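Local structure of gamma-glutamyltranspeptidase (Ggt) (Helicobacter pylori 26695, 5BPK) at the interface of chains A and B. The protein transfers or hydrolyses the gamma-glutamyl group of glutathione and related compounds, as an N-terminal nucleophile (Ntn) hydrolase built from a large and a small subunit. Sequence-based numbering; all coordinates share one arbitrary frame. Chains: chain A, Gamma-glutamyltranspeptidase (Ggt); chain B, Gamma-glutamyltranspeptidase (Ggt).

Contact 1: the interface of chains A and B. Residues chain A 284, 323, 326; chain B 56, 71-73, 98.
The backbone N of A:Ser284, in the loop just before helix 285-296, donates a hydrogen bond of 2.8 Å to the carbonyl O of B:Ser72. It is almost straight (177° at H), though the donor lies 31° off the carbonyl plane. This joins the large subunit of the Ntn-hydrolase to the B:Ser72-B:Ser73 segment, which lines the inhibitor pocket. With chi1 at 67°, OG of A:Ser284 sits between its own N and carbonyl carbon and turns to the same acceptor, so that O of B:Ser72 is gripped twice, the second time at 2.9 Å from OG. From helix 309-329, A:Arg326 sends an extended chain across and slots its guanidinium between two leucines. CD1 of B:Leu56 lies over one face, and CD2 of B:Leu71 lies over the other, 3.3 Å above the plane; both are offset toward the rim. At the edge, NH2 of A:Arg326 reaches water 1 at 2.9 Å, and the water passes on to the carbonyl O of B:Leu71. A weak bond from the same NH2 to the hydroxyl OG of B:Ser73 is poorly angled. One helical turn away, the phenol OH of A:Tyr323 abuts B:Ile98 of helix 96-109, 3.4 Å from its CB, while CD1 of the isoleucine approaches CZ of the ring.

Contact 2: the interface of chains A and B. Residues chain A 89-91; chain B 13-15, 78.
A:Val89 and B:Ser15 pair through both of their backbone amides, N of A:Val89 to O of B:Ser15 and N of B:Ser15 to O of A:Val89, each at 2.9 Å. Two residues along, N of A:His91 reaches O of B:Ala13 at 2.8 Å, and N of B:Ala13 returns a bond to O of A:His91. All four bonds are nearly straight at H, as in a regular antiparallel ladder between strand 85-91 of chain A and strand 13-19 of chain B. A:Ile90 and B:Val14 occupy the intervening rung; their side chains lie side by side and point the same way, CG1 of the isoleucine 4.1 Å from CG1 of the valine. On the opposite face B:Ile78 of strand 77-81 packs against the ladder. Its CG1 stands anti to the carbonyl carbon (chi1 -64°) and the chain then runs straight (chi2 171°), which carries CD1 over the ladder. There the methyl packs against CB of A:His91 at 3.8 Å. The side chains of A:Val89 and B:Ile78 slide past each other in opposite directions, CG1 near CD1. B:Ile78 thus gives this part of the ladder an apolar backing. The bonding makes one continuous sheet from the two polypeptides, in keeping with the stacked sheet-and-helix core of Ntn-hydrolases, and so joins the subunits within the fold itself.

Contact 3: the interface of chains A and B. Residues chain A 83-84, 104, 135, 137; chain B 19, 38, 40.
B:Asn38 holds CG between its backbone N and carbonyl carbon (chi1 67°), and chi2 of 86° turns its amide toward two chain A loops; A:Glu104, bent at chi2, comes from the opposite direction. Both amide N-H groups of B:Asn38 are used: ND2 donates to O of A:Gly83 at 2.8 Å and to O of A:Gly135 at 2.9 Å. Both bonds are nearly straight at H, with their acceptors in the amide plane. The other amide atom, OD1, receives N of A:Gly135 at 2.9 Å and, from its own chain, N of B:Glu40, each in the carbonyl plane and on a lone pair. Four bonds to the side chain therefore fix the rotation of this amide. O of A:Gly83 also takes a longer bond from N of B:Asn38, from well above the carbonyl plane. OE2 of A:Glu104 stands over the face of the amide, almost directly above CG of B:Asn38, with the carboxylate and amide planes steeply inclined. The same OE2 meets OE1 of B:Glu40 at 2.5 Å, the side chains crossing at about a right angle and the two carboxylate planes inclined to each other. These oxygens are unusually close for two carboxylates, and hydrogens are not seen. B:Glu40 lines the inhibitor pocket and begins the 3-10 helix 40-43; through its N bonded to OD1, the asparagine lock probably helps to hold this wall of the substrate site in register with chain A.

Contact 4: the interface of chains A and B. Residues chain A 101, 103, 105, 259-260, 262, 264, 282; chain B 69.
A loop of chain B carrying B:Arg69 enters chain A among strand 97-102, strand 262-264 and the loops holding A:Arg103, A:Lys105, A:Asn260 and A:Pro282. The arginine has 100 Å² hidden, and its chain, extended from CG to NE, carries the guanidinium to A:Asp101 and the backbone O of A:Asn260. Its NH2 donates to that O of A:Asn260 at 2.8 Å, with 169° at H and the acceptor in the guanidinium plane. By contrast, NH1 forms a salt bridge with OD1 of A:Asp101 from above the carboxylate, 58° out of its plane; the two planar groups stand 81° apart. A:Arg264 holds the carboxylate at its edge: NE, at 2.8 Å and on the anti lone pair, and NH2 both donate side-on to OD2, which lies in the guanidinium plane. N of A:Arg103 donates to OD1. The negative charge probably offsets the two arginines it joins. Over one guanidinium face of B:Arg69, CG of A:Lys105 sits above the centre, and NZ of this lysine bonds OD1 of A:Asn260. A:Pro282, a residue preceded by a cis peptide bond, packs its CB against CB of B:Arg69. Water 2 lies at the guanidinium edge, 2.9 Å from NH2 of B:Arg69, and also meets the side-chain amide ND2 of A:Asn260.

Contact 1: the interface of chains A and B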
loop_
_atom_site.group_PDB
_atom_site.type_symbol
_atom_site.label_atom_id
_atom_site.label_comp_id
_atom_site.label_asym_id
_atom_site.label_seq_id
_atom_site.Cartn_x
_atom_site.Cartn_y
_atom_site.Cartn_z
ATOM N N SER A 284 8.150 6.292 1.360
ATOM C CA SER A 284 9.167 6.583 0.359
ATOM C C SER A 284 8.559 6.513 -1.044
ATOM O O SER A 284 9.193 6.917 -2.021
ATOM C CB SER A 284 10.282 5.536 0.448
ATOM O OG SER A 284 9.808 4.252 0.056
ATOM N N TYR A 323 16.370 3.003 -5.344
ATOM C CA TYR A 323 16.333 2.087 -4.195
ATOM C C TYR A 323 17.605 2.182 -3.358
ATOM O O TYR A 323 17.551 2.018 -2.143
ATOM C CB TYR A 323 16.020 0.649 -4.601
ATOM C CG TYR A 323 14.542 0.402 -4.869
ATOM C CD1 TYR A 323 13.999 0.627 -6.124
ATOM C CD2 TYR A 323 13.689 -0.033 -3.857
ATOM C CE1 TYR A 323 12.655 0.399 -6.381
ATOM C CE2 TYR A 323 12.334 -0.258 -4.102
ATOM C CZ TYR A 323 11.821 -0.030 -5.377
ATOM O OH TYR A 323 10.480 -0.248 -5.660
ATOM N N ARG A 326 16.898 5.207 -1.317
ATOM C CA ARG A 326 15.926 4.846 -0.279
ATOM C C ARG A 326 16.589 4.322 0.990
ATOM O O ARG A 326 16.190 4.680 2.104
ATOM C CB ARG A 326 14.967 3.773 -0.815
ATOM C CG ARG A 326 13.793 3.436 0.099
ATOM C CD ARG A 326 13.084 2.176 -0.400
ATOM N NE ARG A 326 11.811 1.966 0.294
ATOM C CZ ARG A 326 11.652 1.412 1.503
ATOM N NH1 ARG A 326 12.688 0.954 2.197
ATOM N NH2 ARG A 326 10.434 1.301 2.027
ATOM N N LEU B 56 14.390 -5.094 1.774
ATOM C CA LEU B 56 14.771 -3.699 1.923
ATOM C C LEU B 56 15.683 -3.553 3.144
ATOM O O LEU B 56 15.534 -4.266 4.148
ATOM C CB LEU B 56 13.524 -2.819 2.044
ATOM C CG LEU B 56 12.612 -2.813 0.815
ATOM C CD1 LEU B 56 11.254 -2.220 1.178
ATOM C CD2 LEU B 56 13.246 -2.070 -0.363
ATOM N N LEU B 71 9.045 3.406 7.898
ATOM C CA LEU B 71 9.059 3.749 6.486
ATOM C C LEU B 71 8.213 2.777 5.668
ATOM O O LEU B 71 8.323 1.570 5.829
ATOM C CB LEU B 71 10.485 3.750 5.943
ATOM C CG LEU B 71 10.658 4.220 4.500
ATOM C CD1 LEU B 71 10.365 5.699 4.387
ATOM C CD2 LEU B 71 12.054 3.888 3.987
ATOM N N SER B 72 7.401 3.335 4.774
ATOM C CA SER B 72 6.578 2.558 3.849
ATOM C C SER B 72 7.072 2.710 2.403
ATOM O O SER B 72 7.833 3.625 2.079
ATOM C CB SER B 72 5.130 3.048 3.924
ATOM O OG SER B 72 4.246 2.224 3.161
ATOM N N SER B 73 6.611 1.801 1.551
ATOM C CA SER B 73 6.733 1.913 0.096
ATOM C C SER B 73 5.394 2.210 -0.572
ATOM O O SER B 73 5.327 2.336 -1.796
ATOM C CB SER B 73 7.279 0.606 -0.492
ATOM O OG SER B 73 8.558 0.278 0.014
ATOM N N ILE B 98 6.368 0.563 -5.737
ATOM C CA ILE B 98 6.838 1.757 -6.426
ATOM C C ILE B 98 6.956 1.466 -7.908
ATOM O O ILE B 98 6.496 2.252 -8.756
ATOM C CB ILE B 98 8.196 2.231 -5.881
ATOM C CG1 ILE B 98 8.066 2.583 -4.398
ATOM C CG2 ILE B 98 8.706 3.415 -6.686
ATOM C CD1 ILE B 98 9.378 2.740 -3.699
HETATM O O HOH W 1 10.301 -0.019 4.639
#

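Contact 2: the interface of chains A and B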
loop_
_atom_site.group_PDB
_atom_site.type_symbol
_atom_site.label_atom_id
_atom_site.label_comp_id
_atom_site.label_asym_id
_atom_site.label_seq_id
_atom_site.Cartn_x
_atom_site.Cartn_y
_atom_site.Cartn_z
ATOM N N VAL A 89 -4.310 9.488 -0.458
ATOM C CA VAL A 89 -4.009 10.659 -1.254
ATOM C C VAL A 89 -5.339 11.109 -1.880
ATOM O O VAL A 89 -6.076 10.309 -2.488
ATOM C CB VAL A 89 -2.896 10.356 -2.278
ATOM C CG1 VAL A 89 -2.792 11.440 -3.333
ATOM C CG2 VAL A 89 -1.569 10.201 -1.556
ATOM N N ILE A 90 -5.660 12.388 -1.699
ATOM C CA ILE A 90 -6.990 12.886 -2.026
ATOM C C ILE A 90 -6.872 14.135 -2.881
ATOM O O ILE A 90 -6.119 15.039 -2.538
ATOM C CB ILE A 90 -7.786 13.226 -0.758
ATOM C CG1 ILE A 90 -7.953 11.974 0.123
ATOM C CG2 ILE A 90 -9.146 13.827 -1.146
ATOM C CD1 ILE A 90 -8.469 12.248 1.534
ATOM N N HIS A 91 -7.599 14.162 -3.996
ATOM C CA HIS A 91 -7.747 15.367 -4.809
ATOM C C HIS A 91 -9.191 15.817 -4.659
ATOM O O HIS A 91 -10.107 15.036 -4.893
ATOM C CB HIS A 91 -7.407 15.098 -6.279
ATOM C CG HIS A 91 -7.771 16.228 -7.189
ATOM N ND1 HIS A 91 -6.921 17.281 -7.452
ATOM C CD2 HIS A 91 -8.911 16.488 -7.870
ATOM C CE1 HIS A 91 -7.520 18.133 -8.267
ATOM N NE2 HIS A 91 -8.728 17.675 -8.537
ATOM N N ALA B 13 -11.284 12.658 -5.933
ATOM C CA ALA B 13 -10.692 11.336 -6.077
ATOM C C ALA B 13 -9.901 10.996 -4.825
ATOM O O ALA B 13 -9.270 11.874 -4.219
ATOM C CB ALA B 13 -9.797 11.264 -7.304
ATOM N N VAL B 14 -9.953 9.720 -4.445
ATOM C CA VAL B 14 -9.345 9.223 -3.223
ATOM C C VAL B 14 -8.636 7.918 -3.578
ATOM O O VAL B 14 -9.245 6.994 -4.130
ATOM C CB VAL B 14 -10.411 8.954 -2.136
ATOM C CG1 VAL B 14 -9.762 8.476 -0.855
ATOM C CG2 VAL B 14 -11.249 10.210 -1.870
ATOM N N SER B 15 -7.351 7.855 -3.256
ATOM C CA SER B 15 -6.517 6.703 -3.537
ATOM C C SER B 15 -5.965 6.227 -2.197
ATOM O O SER B 15 -5.244 6.969 -1.526
ATOM C CB SER B 15 -5.408 7.116 -4.493
ATOM O OG SER B 15 -4.749 5.994 -5.028
ATOM N N ILE B 78 -2.495 9.948 -7.497
ATOM C CA ILE B 78 -3.448 10.565 -8.404
ATOM C C ILE B 78 -2.641 11.336 -9.450
ATOM O O ILE B 78 -1.725 12.089 -9.104
ATOM C CB ILE B 78 -4.421 11.504 -7.662
ATOM C CG1 ILE B 78 -5.276 10.704 -6.676
ATOM C CG2 ILE B 78 -5.290 12.263 -8.656
ATOM C CD1 ILE B 78 -6.111 11.560 -5.738
#

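Contact 3: the interface of chains A and B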
loop_
_atom_site.group_PDB
_atom_site.type_symbol
_atom_site.label_atom_id
_atom_site.label_comp_id
_atom_site.label_asym_id
_atom_site.label_seq_id
_atom_site.Cartn_x
_atom_site.Cartn_y
_atom_site.Cartn_z
ATOM N N GLY A 83 -6.793 -3.251 12.355
ATOM C CA GLY A 83 -5.595 -3.380 13.204
ATOM C C GLY A 83 -4.280 -2.903 12.621
ATOM O O GLY A 83 -3.220 -3.148 13.210
ATOM N N GLY A 84 -4.339 -2.217 11.479
ATOM C CA GLY A 84 -3.146 -1.731 10.779
ATOM C C GLY A 84 -3.205 -0.233 10.513
ATOM O O GLY A 84 -3.617 0.543 11.363
ATOM N N GLU A 104 0.856 3.368 11.187
ATOM C CA GLU A 104 1.076 2.981 12.578
ATOM C C GLU A 104 2.292 3.687 13.165
ATOM O O GLU A 104 3.233 4.046 12.445
ATOM C CB GLU A 104 1.251 1.478 12.742
ATOM C CG GLU A 104 0.099 0.633 12.217
ATOM C CD GLU A 104 0.356 0.113 10.815
ATOM O OE1 GLU A 104 0.703 0.932 9.924
ATOM O OE2 GLU A 104 0.197 -1.114 10.618
ATOM N N GLY A 135 2.752 -2.091 15.439
ATOM C CA GLY A 135 2.664 -0.663 15.710
ATOM C C GLY A 135 1.258 -0.282 16.148
ATOM O O GLY A 135 0.312 -1.062 16.003
ATOM N N PRO A 137 -2.268 0.905 15.843
ATOM C CA PRO A 137 -3.102 0.989 14.631
ATOM C C PRO A 137 -3.636 2.391 14.325
ATOM O O PRO A 137 -4.104 3.097 15.238
ATOM C CB PRO A 137 -4.273 0.070 14.948
ATOM C CG PRO A 137 -3.707 -0.936 15.929
ATOM C CD PRO A 137 -2.765 -0.121 16.778
ATOM N N THR B 19 -3.101 -1.557 5.156
ATOM C CA THR B 19 -2.406 -2.818 5.378
ATOM C C THR B 19 -2.215 -3.183 6.837
ATOM O O THR B 19 -2.224 -2.317 7.708
ATOM C CB THR B 19 -0.996 -2.744 4.716
ATOM O OG1 THR B 19 -0.415 -4.051 4.616
ATOM C CG2 THR B 19 -0.073 -1.802 5.489
ATOM N N ASN B 38 -1.304 -5.771 13.060
ATOM C CA ASN B 38 -0.266 -5.585 12.055
ATOM C C ASN B 38 1.074 -6.131 12.517
ATOM O O ASN B 38 1.307 -6.285 13.720
ATOM C CB ASN B 38 -0.124 -4.100 11.718
ATOM C CG ASN B 38 0.426 -3.291 12.878
ATOM O OD1 ASN B 38 1.645 -3.198 13.053
ATOM N ND2 ASN B 38 -0.469 -2.725 13.699
ATOM N N GLU B 40 3.681 -4.254 11.294
ATOM C CA GLU B 40 4.307 -3.107 10.644
ATOM C C GLU B 40 5.671 -2.749 11.239
ATOM O O GLU B 40 6.440 -2.015 10.612
ATOM C CB GLU B 40 3.391 -1.874 10.676
ATOM C CG GLU B 40 3.286 -1.133 9.354
ATOM C CD GLU B 40 2.456 -1.905 8.334
ATOM O OE1 GLU B 40 1.258 -2.200 8.615
ATOM O OE2 GLU B 40 3.000 -2.220 7.261
#

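Contact 4: the interface of chains A and B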
loop_
_atom_site.group_PDB
_atom_site.type_symbol
_atom_site.label_atom_id
_atom_site.label_comp_id
_atom_site.label_asym_id
_atom_site.label_seq_id
_atom_site.Cartn_x
_atom_site.Cartn_y
_atom_site.Cartn_z
ATOM N N ASP A 101 -1.883 10.721 6.439
ATOM C CA ASP A 101 -0.995 9.750 7.064
ATOM C C ASP A 101 -1.764 9.132 8.234
ATOM O O ASP A 101 -1.946 9.778 9.274
ATOM C CB ASP A 101 0.283 10.500 7.528
ATOM C CG ASP A 101 1.198 9.686 8.438
ATOM O OD1 ASP A 101 0.890 8.536 8.812
ATOM O OD2 ASP A 101 2.250 10.264 8.809
ATOM N N ARG A 103 -0.545 6.007 9.176
ATOM C CA ARG A 103 0.456 4.965 9.389
ATOM C C ARG A 103 0.584 4.634 10.873
ATOM O O ARG A 103 0.483 5.513 11.731
ATOM C CB ARG A 103 1.795 5.450 8.842
ATOM C CG ARG A 103 2.963 4.482 8.939
ATOM C CD ARG A 103 2.800 3.257 8.055
ATOM N NE ARG A 103 4.095 2.622 7.797
ATOM C CZ ARG A 103 4.270 1.508 7.090
ATOM N NH1 ARG A 103 3.242 0.851 6.592
ATOM N NH2 ARG A 103 5.489 1.032 6.891
ATOM N N LYS A 105 2.264 3.860 14.488
ATOM C CA LYS A 105 3.383 4.420 15.239
ATOM C C LYS A 105 4.050 3.353 16.085
ATOM O O LYS A 105 3.363 2.490 16.674
ATOM C CB LYS A 105 2.887 5.510 16.176
ATOM C CG LYS A 105 2.315 6.724 15.485
ATOM C CD LYS A 105 1.486 7.588 16.434
ATOM C CE LYS A 105 2.282 8.188 17.591
ATOM N NZ LYS A 105 1.416 9.020 18.493
ATOM N N TYR A 259 -2.734 8.225 19.705
ATOM C CA TYR A 259 -2.584 8.003 18.262
ATOM C C TYR A 259 -3.172 9.192 17.514
ATOM O O TYR A 259 -4.313 9.592 17.772
ATOM C CB TYR A 259 -3.234 6.702 17.731
ATOM C CG TYR A 259 -2.924 6.625 16.259
ATOM C CD1 TYR A 259 -1.709 6.113 15.832
ATOM C CD2 TYR A 259 -3.754 7.229 15.315
ATOM C CE1 TYR A 259 -1.355 6.129 14.509
ATOM C CE2 TYR A 259 -3.405 7.265 13.972
ATOM C CZ TYR A 259 -2.196 6.719 13.582
ATOM O OH TYR A 259 -1.822 6.763 12.268
ATOM N N ASN A 260 -2.390 9.728 16.578
ATOM C CA ASN A 260 -2.757 10.900 15.801
ATOM C C ASN A 260 -2.549 10.654 14.307
ATOM O O ASN A 260 -1.477 10.200 13.914
ATOM C CB ASN A 260 -1.919 12.122 16.259
ATOM C CG ASN A 260 -0.371 11.866 16.279
ATOM O OD1 ASN A 260 0.123 10.805 16.710
ATOM N ND2 ASN A 260 0.391 12.882 15.858
ATOM N N LYS A 262 -2.002 12.451 10.598
ATOM C CA LYS A 262 -1.431 13.707 10.152
ATOM C C LYS A 262 -1.855 14.007 8.730
ATOM O O LYS A 262 -1.702 13.179 7.833
ATOM C CB LYS A 262 0.081 13.677 10.259
ATOM C CG LYS A 262 0.530 13.663 11.725
ATOM C CD LYS A 262 2.000 13.942 11.900
ATOM C CE LYS A 262 2.405 15.311 11.388
ATOM N NZ LYS A 262 3.712 15.742 11.967
ATOM N N ARG A 264 -0.809 15.766 5.635
ATOM C CA ARG A 264 0.479 16.178 5.116
ATOM C C ARG A 264 0.328 16.676 3.694
ATOM O O ARG A 264 -0.615 16.316 2.984
ATOM C CB ARG A 264 1.458 15.010 5.147
ATOM C CG ARG A 264 1.628 14.364 6.525
ATOM C CD ARG A 264 2.823 13.463 6.520
ATOM N NE ARG A 264 3.081 12.702 7.741
ATOM C CZ ARG A 264 3.964 13.044 8.681
ATOM N NH1 ARG A 264 4.641 14.181 8.597
ATOM N NH2 ARG A 264 4.173 12.236 9.719
ATOM N N PRO A 282 5.764 9.575 5.908
ATOM C CA PRO A 282 6.627 8.419 6.118
ATOM C C PRO A 282 6.578 7.305 5.071
ATOM O O PRO A 282 7.128 6.236 5.314
ATOM C CB PRO A 282 6.158 7.900 7.476
ATOM C CG PRO A 282 4.717 8.185 7.459
ATOM C CD PRO A 282 4.579 9.510 6.774
ATOM N N ARG B 69 6.982 6.571 12.878
ATOM C CA ARG B 69 6.234 5.770 11.911
ATOM C C ARG B 69 7.222 5.027 11.014
ATOM O O ARG B 69 8.106 5.646 10.445
ATOM C CB ARG B 69 5.332 6.694 11.087
ATOM C CG ARG B 69 4.259 7.413 11.923
ATOM C CD ARG B 69 3.571 8.578 11.183
ATOM N NE ARG B 69 2.946 9.444 12.190
ATOM C CZ ARG B 69 1.645 9.520 12.468
ATOM N NH1 ARG B 69 0.742 8.880 11.744
ATOM N NH2 ARG B 69 1.250 10.289 13.467
HETATM O O HOH W 2 2.614 11.601 15.721
#

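Between C-alpha centres, contacts 3 and 4 are about 11 Å apart, contact 1 about 16 Å from contact 4 and 17 Å from contact 3, and contact 2 lies 17 to 21 Å from the others. The strand 13-19 paired in contact 2 ends at B:Thr19 of contact 3. Chain B residues 69 and 71-73 carry one loop through contacts 4 and 1, while the consecutive A:Arg103, A:Glu104 and A:Lys105 alternate between contacts 4, 3 and 4. Strand pairing and an inserted loop both join the subunits, and probably help to hold the pocket residues B:Thr19, B:Glu40, B:Ser72 and B:Ser73.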